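Local coordinates for ABC-type branched-chain amino acid transport systems periplasmic component-like protein (Thermomonospora curvata, PDB 4N03) that probably binds fatty acids outside the cell membrane as the substrate-binding component of an ABC transporter, here holding palmitic acid, at residues I165-E177 against L195-T207. Numbering follows the deposited sequence.
Sequences IKKGDKLGHVYFE and LGLEVFELPIKPT
L171 and V199 pair near the start of two parallel strands, 170-176 and 198-204, which run with their axes 21° apart and are joined by helix 179-195 in a beta-alpha-beta unit. Strand 198-204 is one edge of its sheet within this chain, in the two-lobed fold of periplasmic binding proteins. Backbone bonds alternate along the ladder: L171 N donates to E198 O almost straight (N-H...O 173°), and F200 N returns to L171 O at 2.8 Å. Before the strands, G168 N bonds G196 O.

Among apolar contacts, the side chains of L197 and I165 cross at about a right angle, touching through their CD1 atoms, beside helix 148-161. On the sheet face that carries V174, L202 and I204, V174 packs its CG1 on I204 CD1 and its CG2 on L202 CD1 (3.9 Å), with L218 of helix 212-220 alongside.

Two aromatic rings carry CH-pi contacts. Y175 has CG between its backbone N and carbonyl carbon (chi1 69°), which brings the ring over P203, whose CA lies 3.8 Å from the centroid and toward the rim. A serine at Y175 would probably leave P203 without this cover and E201 OE1 without its water link to the phenol, though E201 OE2 keeps its salt bridge with K189. P206 CG sits over the centre of the F176 ring, while I204 CG1 lies at the ring edge; the F176 side chain is about 6 Å from the bound palmitic acid.

Charged groups line the margins. K170 has its salt bridge with E221, yet its NZ also shares a water with E198 OE1.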
loop_
_atom_site.group_PDB
_atom_site.type_symbol
_atom_site.label_atom_id
_atom_site.label_comp_id
_atom_site.label_asym_id
_atom_site.label_seq_id
_atom_site.Cartn_x
_atom_site.Cartn_y
_atom_site.Cartn_z
ATOM N N ILE A 165 -17.534 16.770 -9.865
ATOM C CA ILE A 165 -16.983 18.108 -9.787
ATOM C C ILE A 165 -16.971 18.675 -11.198
ATOM O O ILE A 165 -17.102 17.950 -12.164
ATOM C CB ILE A 165 -15.579 18.136 -9.166
ATOM C CG1 ILE A 165 -14.626 17.314 -9.993
ATOM C CG2 ILE A 165 -15.621 17.658 -7.729
ATOM C CD1 ILE A 165 -13.189 17.337 -9.500
ATOM N N LYS A 166 -16.790 19.981 -11.267
ATOM C CA LYS A 166 -16.679 20.704 -12.538
ATOM C C LYS A 166 -15.623 21.789 -12.411
ATOM O O LYS A 166 -15.214 22.140 -11.324
ATOM C CB LYS A 166 -18.007 21.305 -12.911
ATOM C CG LYS A 166 -18.500 22.390 -11.976
ATOM C CD LYS A 166 -19.907 22.872 -12.312
ATOM C CE LYS A 166 -20.337 23.976 -11.346
ATOM N NZ LYS A 166 -20.275 23.652 -9.880
ATOM N N LYS A 167 -15.164 22.295 -13.558
ATOM C CA LYS A 167 -14.189 23.355 -13.569
ATOM C C LYS A 167 -14.624 24.496 -12.661
ATOM O O LYS A 167 -15.786 24.879 -12.667
ATOM C CB LYS A 167 -13.942 23.874 -15.002
ATOM C CG LYS A 167 -12.909 24.977 -15.132
ATOM C CD LYS A 167 -12.654 25.309 -16.591
ATOM C CE LYS A 167 -11.518 26.308 -16.685
ATOM N NZ LYS A 167 -11.192 26.585 -18.104
ATOM N N GLY A 168 -13.703 25.013 -11.856
ATOM C CA GLY A 168 -13.990 26.094 -10.925
ATOM C C GLY A 168 -14.332 25.637 -9.520
ATOM O O GLY A 168 -14.352 26.421 -8.611
ATOM N N ASP A 169 -14.572 24.325 -9.325
ATOM C CA ASP A 169 -14.912 23.763 -8.010
ATOM C C ASP A 169 -13.691 23.721 -7.106
ATOM O O ASP A 169 -12.541 23.894 -7.529
ATOM C CB ASP A 169 -15.511 22.366 -8.156
ATOM C CG ASP A 169 -16.967 22.368 -8.591
ATOM O OD1 ASP A 169 -17.583 23.435 -8.708
ATOM O OD2 ASP A 169 -17.467 21.220 -8.772
ATOM N N LYS A 170 -13.956 23.444 -5.844
ATOM C CA LYS A 170 -12.969 23.409 -4.792
ATOM C C LYS A 170 -12.893 22.007 -4.150
ATOM O O LYS A 170 -13.919 21.399 -3.741
ATOM C CB LYS A 170 -13.332 24.408 -3.696
ATOM C CG LYS A 170 -12.306 24.496 -2.557
ATOM C CD LYS A 170 -12.743 25.484 -1.493
ATOM C CE LYS A 170 -12.768 26.920 -1.954
ATOM N NZ LYS A 170 -13.171 27.825 -0.810
ATOM N N LEU A 171 -11.680 21.489 -4.036
ATOM C CA LEU A 171 -11.397 20.241 -3.361
ATOM C C LEU A 171 -10.848 20.537 -1.999
ATOM O O LEU A 171 -9.938 21.338 -1.880
ATOM C CB LEU A 171 -10.327 19.460 -4.165
ATOM C CG LEU A 171 -10.559 19.288 -5.664
ATOM C CD1 LEU A 171 -9.371 18.554 -6.264
ATOM C CD2 LEU A 171 -11.835 18.520 -5.910
ATOM N N GLY A 172 -11.359 19.859 -0.968
ATOM C CA GLY A 172 -10.763 19.913 0.353
ATOM C C GLY A 172 -10.044 18.650 0.653
ATOM O O GLY A 172 -10.705 17.604 0.709
ATOM N N HIS A 173 -8.742 18.705 0.915
ATOM C CA HIS A 173 -7.945 17.500 1.121
ATOM C C HIS A 173 -7.407 17.473 2.526
ATOM O O HIS A 173 -6.597 18.302 2.938
ATOM C CB HIS A 173 -6.822 17.466 0.083
ATOM C CG HIS A 173 -6.171 16.123 -0.042
ATOM N ND1 HIS A 173 -5.427 15.796 -1.140
ATOM C CD2 HIS A 173 -6.164 15.040 0.794
ATOM C CE1 HIS A 173 -4.969 14.566 -0.975
ATOM N NE2 HIS A 173 -5.406 14.082 0.186
ATOM N N VAL A 174 -7.914 16.523 3.310
ATOM C CA VAL A 174 -7.473 16.252 4.655
ATOM C C VAL A 174 -6.375 15.232 4.558
ATOM O O VAL A 174 -6.617 14.136 3.989
ATOM C CB VAL A 174 -8.645 15.701 5.509
ATOM C CG1 VAL A 174 -8.168 15.323 6.907
ATOM C CG2 VAL A 174 -9.799 16.694 5.599
ATOM N N TYR A 175 -5.175 15.486 5.094
ATOM C CA TYR A 175 -4.045 14.604 4.796
ATOM C C TYR A 175 -3.128 14.445 5.969
ATOM O O TYR A 175 -2.789 15.458 6.652
ATOM C CB TYR A 175 -3.291 15.160 3.529
ATOM C CG TYR A 175 -2.553 16.469 3.765
ATOM C CD1 TYR A 175 -3.194 17.694 3.702
ATOM C CD2 TYR A 175 -1.220 16.443 4.119
ATOM C CE1 TYR A 175 -2.494 18.888 3.990
ATOM C CE2 TYR A 175 -0.533 17.640 4.390
ATOM C CZ TYR A 175 -1.178 18.837 4.342
ATOM O OH TYR A 175 -0.480 20.009 4.676
ATOM N N PHE A 176 -2.584 13.245 6.160
ATOM C CA PHE A 176 -1.542 13.008 7.106
ATOM C C PHE A 176 -0.302 13.789 6.646
ATOM O O PHE A 176 0.229 13.577 5.576
ATOM C CB PHE A 176 -1.177 11.528 7.188
ATOM C CG PHE A 176 -2.059 10.621 8.014
ATOM C CD1 PHE A 176 -3.088 11.060 8.777
ATOM C CD2 PHE A 176 -1.773 9.271 8.028
ATOM C CE1 PHE A 176 -3.830 10.169 9.554
ATOM C CE2 PHE A 176 -2.511 8.360 8.778
ATOM C CZ PHE A 176 -3.535 8.818 9.516
ATOM N N GLU A 177 0.210 14.646 7.514
ATOM C CA GLU A 177 1.397 15.426 7.234
ATOM C C GLU A 177 2.566 14.509 6.859
ATOM O O GLU A 177 2.750 13.408 7.412
ATOM C CB GLU A 177 1.725 16.319 8.459
ATOM C CG GLU A 177 2.052 15.561 9.742
ATOM C CD GLU A 177 2.609 16.356 10.902
ATOM O OE1 GLU A 177 2.480 17.571 10.960
ATOM O OE2 GLU A 177 3.211 15.716 11.787
ATOM N N LEU A 195 -6.809 21.218 -14.261
ATOM C CA LEU A 195 -8.238 21.160 -14.497
ATOM C C LEU A 195 -8.989 22.397 -14.103
ATOM O O LEU A 195 -10.193 22.450 -14.356
ATOM C CB LEU A 195 -8.839 19.952 -13.799
ATOM C CG LEU A 195 -8.325 18.577 -14.275
ATOM C CD1 LEU A 195 -8.795 17.462 -13.363
ATOM C CD2 LEU A 195 -8.714 18.298 -15.720
ATOM N N GLY A 196 -8.333 23.376 -13.479
ATOM C CA GLY A 196 -9.042 24.592 -13.106
ATOM C C GLY A 196 -9.854 24.489 -11.839
ATOM O O GLY A 196 -10.919 25.067 -11.759
ATOM N N LEU A 197 -9.278 23.828 -10.838
ATOM C CA LEU A 197 -9.907 23.617 -9.533
ATOM C C LEU A 197 -9.122 24.335 -8.460
ATOM O O LEU A 197 -7.928 24.565 -8.621
ATOM C CB LEU A 197 -10.017 22.142 -9.161
ATOM C CG LEU A 197 -10.645 21.239 -10.238
ATOM C CD1 LEU A 197 -10.362 19.795 -9.939
ATOM C CD2 LEU A 197 -12.151 21.424 -10.247
ATOM N N GLU A 198 -9.768 24.707 -7.380
ATOM C CA GLU A 198 -9.106 25.243 -6.201
ATOM C C GLU A 198 -8.903 24.113 -5.177
ATOM O O GLU A 198 -9.624 23.087 -5.204
ATOM C CB GLU A 198 -9.999 26.333 -5.556
ATOM C CG GLU A 198 -10.294 27.564 -6.426
ATOM C CD GLU A 198 -11.099 28.614 -5.657
ATOM O OE1 GLU A 198 -10.902 28.725 -4.422
ATOM O OE2 GLU A 198 -11.891 29.350 -6.287
ATOM N N VAL A 199 -7.932 24.244 -4.290
ATOM C CA VAL A 199 -7.671 23.254 -3.242
ATOM C C VAL A 199 -7.603 23.926 -1.882
ATOM O O VAL A 199 -6.914 24.942 -1.736
ATOM C CB VAL A 199 -6.348 22.474 -3.467
ATOM C CG1 VAL A 199 -6.146 21.373 -2.441
ATOM C CG2 VAL A 199 -6.348 21.858 -4.850
ATOM N N PHE A 200 -8.300 23.379 -0.914
ATOM C CA PHE A 200 -8.241 23.768 0.469
ATOM C C PHE A 200 -7.562 22.618 1.208
ATOM O O PHE A 200 -8.016 21.445 1.139
ATOM C CB PHE A 200 -9.657 24.005 1.022
ATOM C CG PHE A 200 -9.723 24.218 2.497
ATOM C CD1 PHE A 200 -9.008 25.185 3.096
ATOM C CD2 PHE A 200 -10.523 23.403 3.273
ATOM C CE1 PHE A 200 -9.048 25.375 4.461
ATOM C CE2 PHE A 200 -10.622 23.598 4.623
ATOM C CZ PHE A 200 -9.871 24.594 5.219
ATOM N N GLU A 201 -6.477 22.904 1.888
ATOM C CA GLU A 201 -5.608 21.896 2.485
ATOM C C GLU A 201 -5.754 21.816 4.005
ATOM O O GLU A 201 -5.740 22.856 4.676
ATOM C CB GLU A 201 -4.145 22.285 2.177
ATOM C CG GLU A 201 -3.857 22.473 0.712
ATOM C CD GLU A 201 -2.399 22.762 0.366
ATOM O OE1 GLU A 201 -1.529 22.527 1.218
ATOM O OE2 GLU A 201 -2.228 23.227 -0.784
ATOM N N LEU A 202 -5.884 20.610 4.560
ATOM C CA LEU A 202 -6.100 20.416 5.993
ATOM C C LEU A 202 -5.134 19.384 6.489
ATOM O O LEU A 202 -5.457 18.168 6.453
ATOM C CB LEU A 202 -7.558 20.004 6.257
ATOM C CG LEU A 202 -8.624 21.081 6.169
ATOM C CD1 LEU A 202 -10.003 20.546 6.393
ATOM C CD2 LEU A 202 -8.437 22.110 7.289
ATOM N N PRO A 203 -3.977 19.726 6.995
ATOM C CA PRO A 203 -3.056 18.742 7.532
ATOM C C PRO A 203 -3.535 18.169 8.867
ATOM O O PRO A 203 -4.084 18.890 9.695
ATOM C CB PRO A 203 -1.773 19.524 7.765
ATOM C CG PRO A 203 -2.236 20.920 7.934
ATOM C CD PRO A 203 -3.411 21.092 7.028
ATOM N N ILE A 204 -3.321 16.870 9.061
ATOM C CA ILE A 204 -3.659 16.167 10.299
ATOM C C ILE A 204 -2.491 15.246 10.620
ATOM O O ILE A 204 -1.592 15.000 9.846
ATOM C CB ILE A 204 -4.999 15.437 10.265
ATOM C CG1 ILE A 204 -5.027 14.407 9.156
ATOM C CG2 ILE A 204 -6.168 16.393 10.124
ATOM C CD1 ILE A 204 -6.022 13.293 9.350
ATOM N N LYS A 205 -2.549 14.708 11.810
ATOM C CA LYS A 205 -1.616 13.672 12.266
ATOM C C LYS A 205 -2.373 12.357 12.513
ATOM O O LYS A 205 -3.564 12.375 12.737
ATOM C CB LYS A 205 -0.942 14.141 13.559
ATOM C CG LYS A 205 -0.028 15.369 13.358
ATOM C CD LYS A 205 0.649 15.859 14.660
ATOM C CE LYS A 205 1.647 17.046 14.482
ATOM N NZ LYS A 205 1.298 18.260 13.638
ATOM N N PRO A 206 -1.649 11.230 12.533
ATOM C CA PRO A 206 -2.308 9.948 12.752
ATOM C C PRO A 206 -2.975 9.818 14.110
ATOM O O PRO A 206 -3.921 9.055 14.253
ATOM C CB PRO A 206 -1.164 8.958 12.571
ATOM C CG PRO A 206 -0.180 9.657 11.722
ATOM C CD PRO A 206 -0.241 11.057 12.166
ATOM N N THR A 207 -2.530 10.631 15.058
ATOM C CA THR A 207 -3.099 10.701 16.397
ATOM C C THR A 207 -4.351 11.594 16.490
ATOM O O THR A 207 -4.950 11.742 17.561
ATOM C CB THR A 207 -2.008 11.182 17.375
ATOM O OG1 THR A 207 -1.320 12.291 16.831
ATOM C CG2 THR A 207 -1.041 10.061 17.690
HETATM O O HOH W 1 -13.217 28.933 -9.011
HETATM O O HOH W 2 -12.724 30.196 -2.654
HETATM O O HOH W 3 -1.182 22.375 3.915
#